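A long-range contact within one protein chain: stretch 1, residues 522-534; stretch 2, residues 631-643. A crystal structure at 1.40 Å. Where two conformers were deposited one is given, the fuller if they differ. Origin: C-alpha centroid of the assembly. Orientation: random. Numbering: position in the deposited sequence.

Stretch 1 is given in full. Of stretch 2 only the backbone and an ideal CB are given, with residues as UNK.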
# COMPACT_ATOMS: atom_id res chain seq x y z
N SER A 522 12.38 6.04 35.85
CA SER A 522 12.01 4.68 35.45
C SER A 522 11.25 4.72 34.13
O SER A 522 10.64 5.74 33.79
CB SER A 522 11.16 3.99 36.52
OG SER A 522 9.87 4.56 36.64
N PHE A 523 11.28 3.60 33.40
CA PHE A 523 10.50 3.51 32.16
C PHE A 523 9.04 3.86 32.46
O PHE A 523 8.49 3.40 33.45
CB PHE A 523 10.56 2.10 31.57
CG PHE A 523 11.89 1.72 31.01
CD1 PHE A 523 12.45 2.44 29.96
CD2 PHE A 523 12.59 0.62 31.52
CE1 PHE A 523 13.70 2.09 29.45
CE2 PHE A 523 13.84 0.27 31.01
CZ PHE A 523 14.38 0.99 29.95
N GLY A 524 8.38 4.64 31.61
CA GLY A 524 6.98 5.02 31.86
C GLY A 524 6.78 6.32 32.65
O GLY A 524 5.67 6.86 32.71
N ASP A 525 7.86 6.84 33.23
CA ASP A 525 7.76 8.10 33.95
C ASP A 525 7.34 9.22 32.99
O ASP A 525 7.77 9.26 31.83
CB ASP A 525 9.09 8.46 34.63
CG ASP A 525 9.30 7.70 35.96
OD1 ASP A 525 8.43 6.88 36.36
OD2 ASP A 525 10.35 7.96 36.59
N VAL A 526 6.50 10.13 33.47
CA VAL A 526 6.07 11.28 32.68
C VAL A 526 7.13 12.39 32.68
O VAL A 526 7.51 12.90 33.75
CB VAL A 526 4.70 11.82 33.13
CG1 VAL A 526 4.30 13.01 32.28
CG2 VAL A 526 3.65 10.73 32.99
N LEU A 527 7.59 12.74 31.48
CA LEU A 527 8.53 13.83 31.27
C LEU A 527 7.85 15.18 31.08
O LEU A 527 8.40 16.22 31.46
CB LEU A 527 9.44 13.53 30.07
CG LEU A 527 10.31 12.28 30.19
CD1 LEU A 527 10.93 11.92 28.83
CD2 LEU A 527 11.43 12.53 31.24
N GLN A 528 6.67 15.16 30.45
CA GLN A 528 5.89 16.36 30.21
C GLN A 528 4.43 16.06 30.48
O GLN A 528 3.83 15.27 29.74
CB GLN A 528 6.04 16.84 28.76
CG GLN A 528 5.22 18.10 28.45
CD GLN A 528 5.63 18.73 27.16
OE1 GLN A 528 6.81 18.73 26.80
NE2 GLN A 528 4.68 19.30 26.44
N GLN A 529 3.90 16.66 31.54
CA GLN A 529 2.49 16.53 31.89
C GLN A 529 1.65 17.46 31.03
O GLN A 529 2.15 18.48 30.56
CB GLN A 529 2.26 16.83 33.38
CG GLN A 529 2.92 15.82 34.33
CD GLN A 529 2.14 14.53 34.52
OE1 GLN A 529 1.13 14.29 33.86
NE2 GLN A 529 2.63 13.66 35.43
N PRO A 530 0.37 17.11 30.84
CA PRO A 530 -0.54 18.02 30.15
C PRO A 530 -0.84 19.25 31.01
O PRO A 530 -0.71 19.18 32.24
CB PRO A 530 -1.82 17.19 30.02
CG PRO A 530 -1.76 16.23 31.19
CD PRO A 530 -0.32 15.89 31.31
N ARG A 531 -1.24 20.33 30.35
CA ARG A 531 -1.74 21.53 31.02
C ARG A 531 -3.00 21.20 31.84
O ARG A 531 -3.55 20.09 31.73
CB ARG A 531 -2.04 22.62 29.99
CG ARG A 531 -0.80 23.27 29.33
CD ARG A 531 -1.16 24.61 28.68
NE ARG A 531 -1.50 24.50 27.26
CZ ARG A 531 -2.74 24.53 26.75
NH1 ARG A 531 -2.90 24.44 25.44
NH2 ARG A 531 -3.80 24.67 27.54
N GLU A 532 -3.45 22.14 32.68
CA GLU A 532 -4.68 21.95 33.46
C GLU A 532 -5.92 21.73 32.60
O GLU A 532 -6.74 20.86 32.90
CB GLU A 532 -4.92 23.14 34.40
CG GLU A 532 -5.99 22.92 35.47
CD GLU A 532 -6.25 24.17 36.29
OE1 GLU A 532 -5.43 25.11 36.23
OE2 GLU A 532 -7.28 24.22 37.01
N SER A 533 -6.05 22.52 31.54
CA SER A 533 -7.27 22.50 30.72
C SER A 533 -6.98 22.87 29.27
O SER A 533 -5.99 23.55 28.97
CB SER A 533 -8.31 23.46 31.30
OG SER A 533 -7.95 24.82 31.05
N TYR A 534 -7.86 22.41 28.38
CA TYR A 534 -7.75 22.69 26.95
C TYR A 534 -9.14 22.93 26.39
O TYR A 534 -10.13 22.56 27.01
CB TYR A 534 -7.15 21.48 26.19
CG TYR A 534 -5.74 21.12 26.59
CD1 TYR A 534 -5.49 20.30 27.69
CD2 TYR A 534 -4.66 21.56 25.85
CE1 TYR A 534 -4.18 19.95 28.05
CE2 TYR A 534 -3.35 21.22 26.20
CZ TYR A 534 -3.13 20.42 27.29
OH TYR A 534 -1.85 20.08 27.65
N UNK A 631 7.47 -5.35 29.04
CA UNK A 631 6.44 -4.34 28.90
C UNK A 631 6.69 -3.17 29.84
O UNK A 631 6.97 -3.39 31.01
CB UNK A 631 5.06 -4.95 29.16
N UNK A 632 6.56 -1.95 29.32
CA UNK A 632 6.66 -0.75 30.15
C UNK A 632 5.48 0.18 29.86
O UNK A 632 4.82 0.05 28.81
CB UNK A 632 7.99 -0.03 29.90
N UNK A 633 5.19 1.10 30.77
CA UNK A 633 4.06 1.98 30.56
C UNK A 633 3.90 3.03 31.62
O UNK A 633 4.54 2.96 32.67
CB UNK A 633 2.77 1.16 30.47
N UNK A 634 3.03 3.99 31.35
CA UNK A 634 2.80 5.11 32.27
C UNK A 634 1.55 5.86 31.89
O UNK A 634 1.06 5.73 30.77
CB UNK A 634 4.00 6.06 32.28
N UNK A 635 1.04 6.67 32.81
CA UNK A 635 -0.16 7.48 32.58
C UNK A 635 0.06 8.90 33.07
O UNK A 635 0.69 9.09 34.12
CB UNK A 635 -1.37 6.86 33.28
N UNK A 636 -0.42 9.89 32.31
CA UNK A 636 -0.34 11.29 32.74
C UNK A 636 -1.38 11.55 33.82
O UNK A 636 -2.31 10.76 34.04
CB UNK A 636 -0.54 12.24 31.56
N UNK A 637 -1.22 12.68 34.50
CA UNK A 637 -2.29 13.20 35.33
C UNK A 637 -3.47 13.57 34.43
O UNK A 637 -3.30 13.71 33.21
CB UNK A 637 -1.82 14.40 36.15
N UNK A 638 -4.66 13.71 35.00
CA UNK A 638 -5.80 14.15 34.20
C UNK A 638 -5.71 15.62 33.77
O UNK A 638 -5.02 16.44 34.41
CB UNK A 638 -7.09 13.93 34.99
N UNK A 639 -6.41 15.95 32.69
CA UNK A 639 -6.62 17.33 32.23
C UNK A 639 -8.08 17.47 31.84
O UNK A 639 -8.77 16.47 31.63
CB UNK A 639 -5.70 17.68 31.06
N UNK A 640 -8.56 18.72 31.78
CA UNK A 640 -9.96 18.98 31.47
C UNK A 640 -10.12 19.53 30.06
O UNK A 640 -9.39 20.43 29.65
CB UNK A 640 -10.56 19.96 32.49
N UNK A 641 -11.08 18.98 29.33
CA UNK A 641 -11.50 19.62 28.10
C UNK A 641 -12.75 20.44 28.42
O UNK A 641 -13.75 19.91 28.93
CB UNK A 641 -11.76 18.60 26.99
N UNK A 642 -12.65 21.75 28.15
CA UNK A 642 -13.73 22.70 28.39
C UNK A 642 -14.57 22.88 27.11
O UNK A 642 -14.07 22.64 26.01
CB UNK A 642 -13.17 24.04 28.86
N UNK A 643 -15.82 23.30 27.25
CA UNK A 643 -16.61 23.61 26.05
C UNK A 643 -18.10 23.82 26.22
O UNK A 643 -18.54 24.88 26.69
CB UNK A 643 -16.42 22.48 25.04

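Position 631 lies beyond the reach of stretch 1, which sets no preference; the residue is Glu631. At 632 the extended backbone directs CA-to-CB toward stretch 1, and the ideal CB lies 3.7 Å from Phe523 CB. An apolar side chain, branched or not, would suit this place. Ile632 fills it, its CG2 3.6 Å from Phe523 CB.

Position 633 points its CB direction away into space free of stretch 1, so many residues would fit. It is Gly633, which works through its backbone: Gly524 CA makes a CA-H...O contact with Gly633 O at 3.3 Å, and a water accepts from Gly633 N while donating to Phe523 O. Position 634 is far stricter. Its CB would stand 1.9 Å from Gly524 O, a clash, so only glycine suits this backbone. Gly634 instead brings its CA to 3.4 Å from Gly524 O in a CA-H...O contact.

At 635 the CB points away and the choice is wide; the residue is Ser635, whose backbone O receives a hydrogen bond from a water that also accepts from Gln529 NE2. Position 636 points sideways, with its ideal CB 3.7 Å from Pro530 CD. A small or beta-branched residue such as Ser, Val or Thr could pack here. Thr636 sets its CB 3.6 Å from Pro530 CD.

Position 637 also points sideways, but the backbone O of Pro530 offers an acceptor to a long donor side chain; Lys, Arg or Gln might be considered. Arg637 extends to it: NH2 donates to Pro530 O at 2.8 Å, and NE adds a weak bond to the same oxygen at 3.3 Å. Gln529 OE1 accepts from Arg637 N at 2.9 Å. Position 638 points away and is little constrained; it is Ser638.

At 639 CB points toward stretch 1, tight against Arg531 O at 3.3 Å, with Pro530 and the Tyr534 ring beyond. A large apolar or aromatic residue suits. Phe639 places CD1 3.7 Å from Pro530 CB and receives the edge of Tyr534 toward its face, the planes at 80°.

From 640 the strands pair in parallel. Position 640 shares a face with Ser533 and tolerates many side chains; Glu640 N donates to Glu532 O at 3.0 Å, and Tyr534 N to Glu640 O at 2.8 Å. Position 641, on the Tyr534 face, suits beta-branched residues, and is Val641. At 642 CB points sideways and polar or apolar side chains would fit; Leu642 brings CD1 3.8 Å from Ser533 OG, and its N donates to Tyr534 O at 2.9 Å. At 643 the backbone angles themselves call for glycine, and Gly643 is found.

Stretch 2 631-643: EIGGSTRSFEVLG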
# COMPACT_ATOMS: atom_id res chain seq x y z
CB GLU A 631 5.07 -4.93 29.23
CG GLU A 631 3.91 -3.94 29.23
CD GLU A 631 3.65 -3.32 27.86
OE1 GLU A 631 3.85 -4.05 26.85
OE2 GLU A 631 3.24 -2.13 27.80
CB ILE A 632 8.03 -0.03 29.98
CG1 ILE A 632 8.23 0.49 28.54
CG2 ILE A 632 9.18 -0.95 30.37
CD1 ILE A 632 7.91 1.96 28.35
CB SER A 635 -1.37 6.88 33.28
OG SER A 635 -1.80 5.70 32.61
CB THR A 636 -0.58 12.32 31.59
OG1 THR A 636 -1.95 12.27 31.17
CG2 THR A 636 0.33 12.05 30.40
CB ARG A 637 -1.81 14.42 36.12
CG ARG A 637 -1.51 15.62 35.25
CD ARG A 637 -0.90 16.72 36.08
NE ARG A 637 -0.65 17.90 35.26
CZ ARG A 637 0.25 18.82 35.56
NH1 ARG A 637 1.00 18.70 36.64
NH2 ARG A 637 0.40 19.87 34.76
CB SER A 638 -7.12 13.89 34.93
OG SER A 638 -7.24 14.80 36.01
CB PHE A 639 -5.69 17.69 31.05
CG PHE A 639 -5.84 16.78 29.84
CD1 PHE A 639 -5.12 15.61 29.76
CD2 PHE A 639 -6.70 17.12 28.80
CE1 PHE A 639 -5.25 14.76 28.66
CE2 PHE A 639 -6.84 16.28 27.68
CZ PHE A 639 -6.11 15.12 27.61
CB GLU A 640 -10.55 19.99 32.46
CG GLU A 640 -12.08 20.11 32.33
CD GLU A 640 -12.71 20.96 33.43
OE1 GLU A 640 -12.01 21.35 34.39
OE2 GLU A 640 -13.92 21.24 33.31
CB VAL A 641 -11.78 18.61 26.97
CG1 VAL A 641 -12.30 19.33 25.73
CG2 VAL A 641 -10.50 17.81 26.63
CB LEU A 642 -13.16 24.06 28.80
CG LEU A 642 -12.11 24.13 29.92
CD1 LEU A 642 -11.53 25.53 30.05
CD2 LEU A 642 -12.71 23.68 31.23
O HOH W 1 7.02 0.89 33.15
O HOH W 2 3.76 7.21 34.84
O HOH W 3 1.41 10.96 36.02
O HOH W 4 -3.25 18.60 33.93
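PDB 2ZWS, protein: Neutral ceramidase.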